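Local coordinates for periplasmic protein-probably involved in high-affinity Fe2+ transport (Escherichia coli F11, PDB 5I0Y), which probably takes part in high-affinity iron uptake as a copper-binding periplasmic protein, its copper site being required for iron transport, at residues B[13-27]-B[42-56]. The protein carries 1 engineered substitution. Sequence-based numbering, arbitrary orientation.
Engineered in segment 42-56: Gln46 (natural residue Glu). With CU (copper (II) ion), chain D.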
loop_
_atom_site.group_PDB
_atom_site.type_symbol
_atom_site.label_atom_id
_atom_site.label_comp_id
_atom_site.label_asym_id
_atom_site.label_seq_id
_atom_site.Cartn_x
_atom_site.Cartn_y
_atom_site.Cartn_z
ATOM N N THR B 13 -2.467 17.636 10.114
ATOM C CA THR B 13 -3.186 16.454 10.539
ATOM C C THR B 13 -4.627 16.595 10.107
ATOM O O THR B 13 -5.235 17.655 10.274
ATOM C CB THR B 13 -3.056 16.175 12.055
ATOM O OG1 THR B 13 -3.607 14.881 12.344
ATOM C CG2 THR B 13 -3.768 17.218 12.902
ATOM N N MET B 14 -5.156 15.528 9.519
ATOM C CA MET B 14 -6.517 15.489 9.014
ATOM C C MET B 14 -6.948 14.041 8.942
ATOM O O MET B 14 -6.173 13.186 8.502
ATOM C CB MET B 14 -6.588 16.117 7.616
ATOM C CG MET B 14 -7.969 16.105 6.991
ATOM S SD MET B 14 -9.097 17.106 7.962
ATOM C CE MET B 14 -10.678 16.478 7.407
ATOM N N ASN B 15 -8.164 13.748 9.398
ATOM C CA ASN B 15 -8.713 12.397 9.313
ATOM C C ASN B 15 -7.803 11.362 9.961
ATOM O O ASN B 15 -7.665 10.233 9.479
ATOM C CB ASN B 15 -9.034 12.024 7.864
ATOM C CG ASN B 15 -10.198 12.812 7.311
ATOM O OD1 ASN B 15 -10.178 13.278 6.172
ATOM N ND2 ASN B 15 -11.226 12.965 8.130
ATOM N N GLU B 16 -7.190 11.745 11.074
ATOM C CA GLU B 16 -6.357 10.837 11.854
ATOM C C GLU B 16 -5.139 10.343 11.074
ATOM O O GLU B 16 -4.649 9.217 11.261
ATOM C CB GLU B 16 -7.211 9.672 12.384
ATOM C CG GLU B 16 -8.196 10.089 13.476
ATOM C CD GLU B 16 -9.628 10.366 13.050
ATOM O OE1 GLU B 16 -10.423 10.617 13.985
ATOM O OE2 GLU B 16 -10.011 10.339 11.859
ATOM N N MET B 17 -4.641 11.237 10.228
ATOM C CA MET B 17 -3.390 11.039 9.469
ATOM C C MET B 17 -2.546 12.296 9.573
ATOM O O MET B 17 -3.098 13.389 9.720
ATOM C CB MET B 17 -3.670 10.778 7.983
ATOM C CG MET B 17 -4.484 9.518 7.695
ATOM S SD MET B 17 -4.962 9.421 5.964
ATOM C CE MET B 17 -6.171 10.734 5.892
ATOM N N GLU B 18 -1.230 12.145 9.486
ATOM C CA GLU B 18 -0.325 13.282 9.323
ATOM C C GLU B 18 0.111 13.280 7.872
ATOM O O GLU B 18 0.599 12.261 7.380
ATOM C CB GLU B 18 0.887 13.197 10.260
ATOM C CG GLU B 18 1.657 14.512 10.411
ATOM C CD GLU B 18 0.871 15.606 11.127
ATOM O OE1 GLU B 18 -0.125 15.297 11.803
ATOM O OE2 GLU B 18 1.273 16.795 11.021
ATOM N N LEU B 19 -0.095 14.411 7.195
ATOM C CA LEU B 19 0.124 14.522 5.768
ATOM C C LEU B 19 1.138 15.606 5.508
ATOM O O LEU B 19 0.910 16.762 5.858
ATOM C CB LEU B 19 -1.180 14.846 5.044
ATOM C CG LEU B 19 -2.345 13.904 5.365
ATOM C CD1 LEU B 19 -3.301 14.490 6.402
ATOM C CD2 LEU B 19 -3.091 13.581 4.089
ATOM N N ALA B 20 2.259 15.232 4.899
ATOM C CA ALA B 20 3.328 16.183 4.586
ATOM C C ALA B 20 3.665 16.132 3.103
ATOM O O ALA B 20 3.547 15.075 2.463
ATOM C CB ALA B 20 4.572 15.868 5.396
ATOM N N ALA B 21 4.050 17.275 2.547
ATOM C CA ALA B 21 4.604 17.332 1.203
ATOM C C ALA B 21 6.113 17.422 1.353
ATOM O O ALA B 21 6.612 18.152 2.208
ATOM C CB ALA B 21 4.056 18.532 0.460
ATOM N N VAL B 22 6.843 16.662 0.543
ATOM C CA VAL B 22 8.295 16.749 0.538
ATOM C C VAL B 22 8.769 16.613 -0.890
ATOM O O VAL B 22 8.016 16.198 -1.768
ATOM C CB VAL B 22 8.972 15.675 1.420
ATOM C CG1 VAL B 22 8.647 15.887 2.892
ATOM C CG2 VAL B 22 8.570 14.281 0.972
ATOM N N TYR B 23 10.018 16.986 -1.122
ATOM C CA TYR B 23 10.630 16.818 -2.431
ATOM C C TYR B 23 12.105 16.439 -2.301
ATOM O O TYR B 23 12.732 16.622 -1.267
ATOM C CB TYR B 23 10.423 18.055 -3.330
ATOM C CG TYR B 23 11.076 19.311 -2.825
ATOM C CD1 TYR B 23 12.331 19.708 -3.286
ATOM C CD2 TYR B 23 10.439 20.115 -1.892
ATOM C CE1 TYR B 23 12.929 20.867 -2.821
ATOM C CE2 TYR B 23 11.030 21.275 -1.421
ATOM C CZ TYR B 23 12.267 21.649 -1.893
ATOM O OH TYR B 23 12.832 22.811 -1.406
ATOM N N LEU B 24 12.630 15.874 -3.377
ATOM C CA LEU B 24 14.036 15.463 -3.446
ATOM C C LEU B 24 14.437 15.493 -4.917
ATOM O O LEU B 24 13.641 15.869 -5.784
ATOM C CB LEU B 24 14.237 14.065 -2.835
ATOM C CG LEU B 24 13.426 12.935 -3.482
ATOM C CD1 LEU B 24 14.173 11.605 -3.406
ATOM C CD2 LEU B 24 12.054 12.793 -2.846
ATOM N N GLN B 25 15.670 15.072 -5.216
ATOM C CA GLN B 25 16.083 14.999 -6.613
ATOM C C GLN B 25 15.240 14.007 -7.399
ATOM O O GLN B 25 14.664 13.077 -6.816
ATOM C CB GLN B 25 17.591 14.741 -6.822
ATOM C CG GLN B 25 18.394 14.327 -5.609
ATOM C CD GLN B 25 18.333 12.841 -5.300
ATOM O OE1 GLN B 25 17.487 12.106 -5.816
ATOM N NE2 GLN B 25 19.237 12.391 -4.436
ATOM N N PRO B 26 15.141 14.212 -8.725
ATOM C CA PRO B 26 14.440 13.257 -9.561
ATOM C C PRO B 26 15.019 11.851 -9.379
ATOM O O PRO B 26 16.203 11.671 -9.067
ATOM C CB PRO B 26 14.684 13.768 -10.984
ATOM C CG PRO B 26 14.932 15.245 -10.807
ATOM C CD PRO B 26 15.674 15.350 -9.513
ATOM N N ILE B 27 14.140 10.868 -9.521
ATOM C CA ILE B 27 14.481 9.469 -9.319
ATOM C C ILE B 27 14.182 8.648 -10.565
ATOM O O ILE B 27 13.520 9.106 -11.497
ATOM C CB ILE B 27 13.721 8.909 -8.094
ATOM C CG1 ILE B 27 12.181 8.992 -8.266
ATOM C CG2 ILE B 27 14.170 9.632 -6.835
ATOM C CD1 ILE B 27 11.557 7.890 -9.093
ATOM N N ASP B 42 12.885 18.230 -12.420
ATOM C CA ASP B 42 13.627 19.033 -11.457
ATOM C C ASP B 42 13.608 18.410 -10.068
ATOM O O ASP B 42 14.577 18.490 -9.329
ATOM C CB ASP B 42 13.039 20.446 -11.397
ATOM C CG ASP B 42 13.238 21.209 -12.701
ATOM O OD1 ASP B 42 14.378 21.194 -13.236
ATOM O OD2 ASP B 42 12.263 21.814 -13.186
ATOM N N VAL B 43 12.476 17.800 -9.704
ATOM C CA VAL B 43 12.357 17.190 -8.378
ATOM C C VAL B 43 11.500 15.929 -8.497
ATOM O O VAL B 43 10.785 15.755 -9.474
ATOM C CB VAL B 43 11.715 18.146 -7.315
ATOM C CG1 VAL B 43 12.443 19.497 -7.224
ATOM C CG2 VAL B 43 10.216 18.356 -7.561
ATOM N N HIS B 44 11.611 15.062 -7.498
ATOM C CA HIS B 44 10.573 14.074 -7.209
ATOM C C HIS B 44 9.745 14.661 -6.106
ATOM O O HIS B 44 10.278 14.973 -5.039
ATOM C CB HIS B 44 11.216 12.767 -6.750
ATOM C CG HIS B 44 10.281 11.568 -6.760
ATOM N ND1 HIS B 44 9.697 11.101 -7.887
ATOM C CD2 HIS B 44 9.866 10.731 -5.727
ATOM C CE1 HIS B 44 8.953 10.012 -7.583
ATOM N NE2 HIS B 44 9.047 9.800 -6.262
ATOM N N LEU B 45 8.453 14.862 -6.377
ATOM C CA LEU B 45 7.527 15.424 -5.403
ATOM C C LEU B 45 6.733 14.293 -4.768
ATOM O O LEU B 45 6.285 13.379 -5.455
ATOM C CB LEU B 45 6.589 16.434 -6.079
ATOM C CG LEU B 45 5.537 17.136 -5.199
ATOM C CD1 LEU B 45 6.181 18.075 -4.192
ATOM C CD2 LEU B 45 4.541 17.876 -6.085
ATOM N N GLN B 46 6.556 14.371 -3.462
ATOM C CA GLN B 46 5.993 13.255 -2.718
ATOM C C GLN B 46 4.937 13.705 -1.726
ATOM O O GLN B 46 5.003 14.820 -1.181
ATOM C CB GLN B 46 7.091 12.566 -1.899
ATOM C CG GLN B 46 8.104 11.774 -2.683
ATOM C CD GLN B 46 8.962 10.893 -1.789
ATOM O OE1 GLN B 46 8.776 10.824 -0.559
ATOM N NE2 GLN B 46 9.870 10.197 -2.403
ATOM N N ALA B 47 4.006 12.798 -1.452
ATOM C CA ALA B 47 3.092 12.909 -0.328
ATOM C C ALA B 47 3.484 11.879 0.710
ATOM O O ALA B 47 3.571 10.683 0.399
ATOM C CB ALA B 47 1.666 12.679 -0.785
ATOM N N ASP B 48 3.787 12.350 1.915
ATOM C CA ASP B 48 4.096 11.492 3.049
ATOM C C ASP B 48 2.880 11.459 3.932
ATOM O O ASP B 48 2.479 12.484 4.491
ATOM C CB ASP B 48 5.277 12.029 3.844
ATOM C CG ASP B 48 6.593 11.627 3.250
ATOM O OD1 ASP B 48 6.592 10.763 2.347
ATOM O OD2 ASP B 48 7.626 12.168 3.710
ATOM N N ILE B 49 2.290 10.280 4.049
ATOM C CA ILE B 49 1.009 10.132 4.746
ATOM C C ILE B 49 1.011 8.899 5.646
ATOM O O ILE B 49 1.164 7.770 5.182
ATOM C CB ILE B 49 -0.170 10.079 3.750
ATOM C CG1 ILE B 49 -0.216 11.355 2.889
ATOM C CG2 ILE B 49 -1.481 9.893 4.508
ATOM C CD1 ILE B 49 -1.106 11.250 1.676
ATOM N N HIS B 50 0.816 9.141 6.939
ATOM C CA HIS B 50 0.817 8.065 7.947
ATOM C C HIS B 50 -0.251 8.281 8.972
ATOM O O HIS B 50 -0.627 9.422 9.235
ATOM C CB HIS B 50 2.174 7.984 8.625
ATOM C CG HIS B 50 3.276 7.726 7.649
ATOM N ND1 HIS B 50 3.829 8.706 6.898
ATOM C CD2 HIS B 50 3.901 6.545 7.285
ATOM C CE1 HIS B 50 4.763 8.163 6.094
ATOM N NE2 HIS B 50 4.788 6.842 6.311
ATOM N N ALA B 51 -0.775 7.203 9.544
ATOM C CA ALA B 51 -1.753 7.331 10.611
ATOM C C ALA B 51 -1.147 8.050 11.798
ATOM O O ALA B 51 0.053 7.929 12.064
ATOM C CB ALA B 51 -2.232 5.962 11.063
ATOM N N VAL B 52 -1.992 8.778 12.525
ATOM C CA VAL B 52 -1.648 9.224 13.880
ATOM C C VAL B 52 -2.458 8.415 14.885
ATOM O O VAL B 52 -3.375 7.676 14.501
ATOM C CB VAL B 52 -1.807 10.757 14.074
ATOM C CG1 VAL B 52 -0.783 11.513 13.220
ATOM C CG2 VAL B 52 -3.230 11.212 13.804
ATOM N N GLU B 53 -2.094 8.520 16.161
ATOM C CA GLU B 53 -2.826 7.855 17.247
ATOM C C GLU B 53 -4.313 8.227 17.204
ATOM O O GLU B 53 -4.672 9.377 16.975
ATOM C CB GLU B 53 -2.211 8.226 18.606
ATOM C CG GLU B 53 -2.841 7.545 19.818
ATOM C CD GLU B 53 -2.323 6.140 20.058
ATOM O OE1 GLU B 53 -1.278 5.780 19.477
ATOM O OE2 GLU B 53 -2.966 5.389 20.830
ATOM N N GLY B 54 -5.168 7.228 17.416
ATOM C CA GLY B 54 -6.621 7.401 17.371
ATOM C C GLY B 54 -7.268 7.134 16.027
ATOM O O GLY B 54 -8.470 7.360 15.865
ATOM N N ASN B 55 -6.488 6.665 15.050
ATOM C CA ASN B 55 -7.039 6.374 13.736
ATOM C C ASN B 55 -8.157 5.335 13.860
ATOM O O ASN B 55 -7.995 4.325 14.554
ATOM C CB ASN B 55 -5.917 5.904 12.800
ATOM C CG ASN B 55 -6.388 5.725 11.373
ATOM O OD1 ASN B 55 -7.016 4.716 11.049
ATOM N ND2 ASN B 55 -6.057 6.683 10.502
ATOM N N LYS B 56 -9.262 5.607 13.173
ATOM C CA LYS B 56 -10.474 4.801 13.310
ATOM C C LYS B 56 -10.694 3.888 12.118
ATOM O O LYS B 56 -11.742 3.224 12.011
ATOM C CB LYS B 56 -11.701 5.699 13.505
ATOM C CG LYS B 56 -11.658 6.520 14.783
ATOM C CD LYS B 56 -12.976 7.254 15.004
ATOM C CE LYS B 56 -13.008 8.626 14.329
ATOM N NZ LYS B 56 -13.125 8.611 12.841
HETATM CU CU CU D . 8.561 7.942 -5.549
HETATM O O HOH W 1 -7.848 7.604 8.317
HETATM O O HOH W 2 -9.683 7.713 11.588
HETATM O O HOH W 3 3.388 11.453 7.377
#
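Glu18, Ala20, Val22 and Leu24 each exchange a pair of backbone hydrogen bonds with His50, Asp48, Gln46 and His44 respectively, joining strands 17-24 and 43-51 as antiparallel neighbours whose directions differ by 170°. Past Ala51, Glu16 O takes two nearly straight bonds, from Val52 N and Asn55 ND2, both 3.0 Å long, the two donors lying above opposite faces of its carbonyl plane. This fastens the type II turn 52-55 to the type I' turn 14-17; a water between Asn15 O and Asn55 ND2 adds to the join. A long salt bridge links Glu16 OE1 to Lys56 NZ at 3.6 Å.

Apolar contacts occupy the face of Leu19, where Leu19 CD2 lies 3.8 Å from Ile49 CG1 and Met17 SD touches Ile49 CG2. On the other face, CG1 of Ile27 sits over the His44 ring, a CH-pi contact 3.4 Å from the centroid. With CG opposite the backbone N (chi1 -165°), His44 puts NE2 2.0 Å from the copper; Met90, His97 and His127 of the second subunit complete the site. Asn101 accepts the ND1 hydrogen bond, probably fixing the ring's rotation. The engineered Gln46 rests NE2 against Leu24 CD2 at 3.4 Å.

Within the beta sandwich, strand 6-14 pairs with the outer side of 17-24, strand 95-102 flanks 43-51, and Ile116 and Tyr114 of strand 108-117 pack against the Leu19 face.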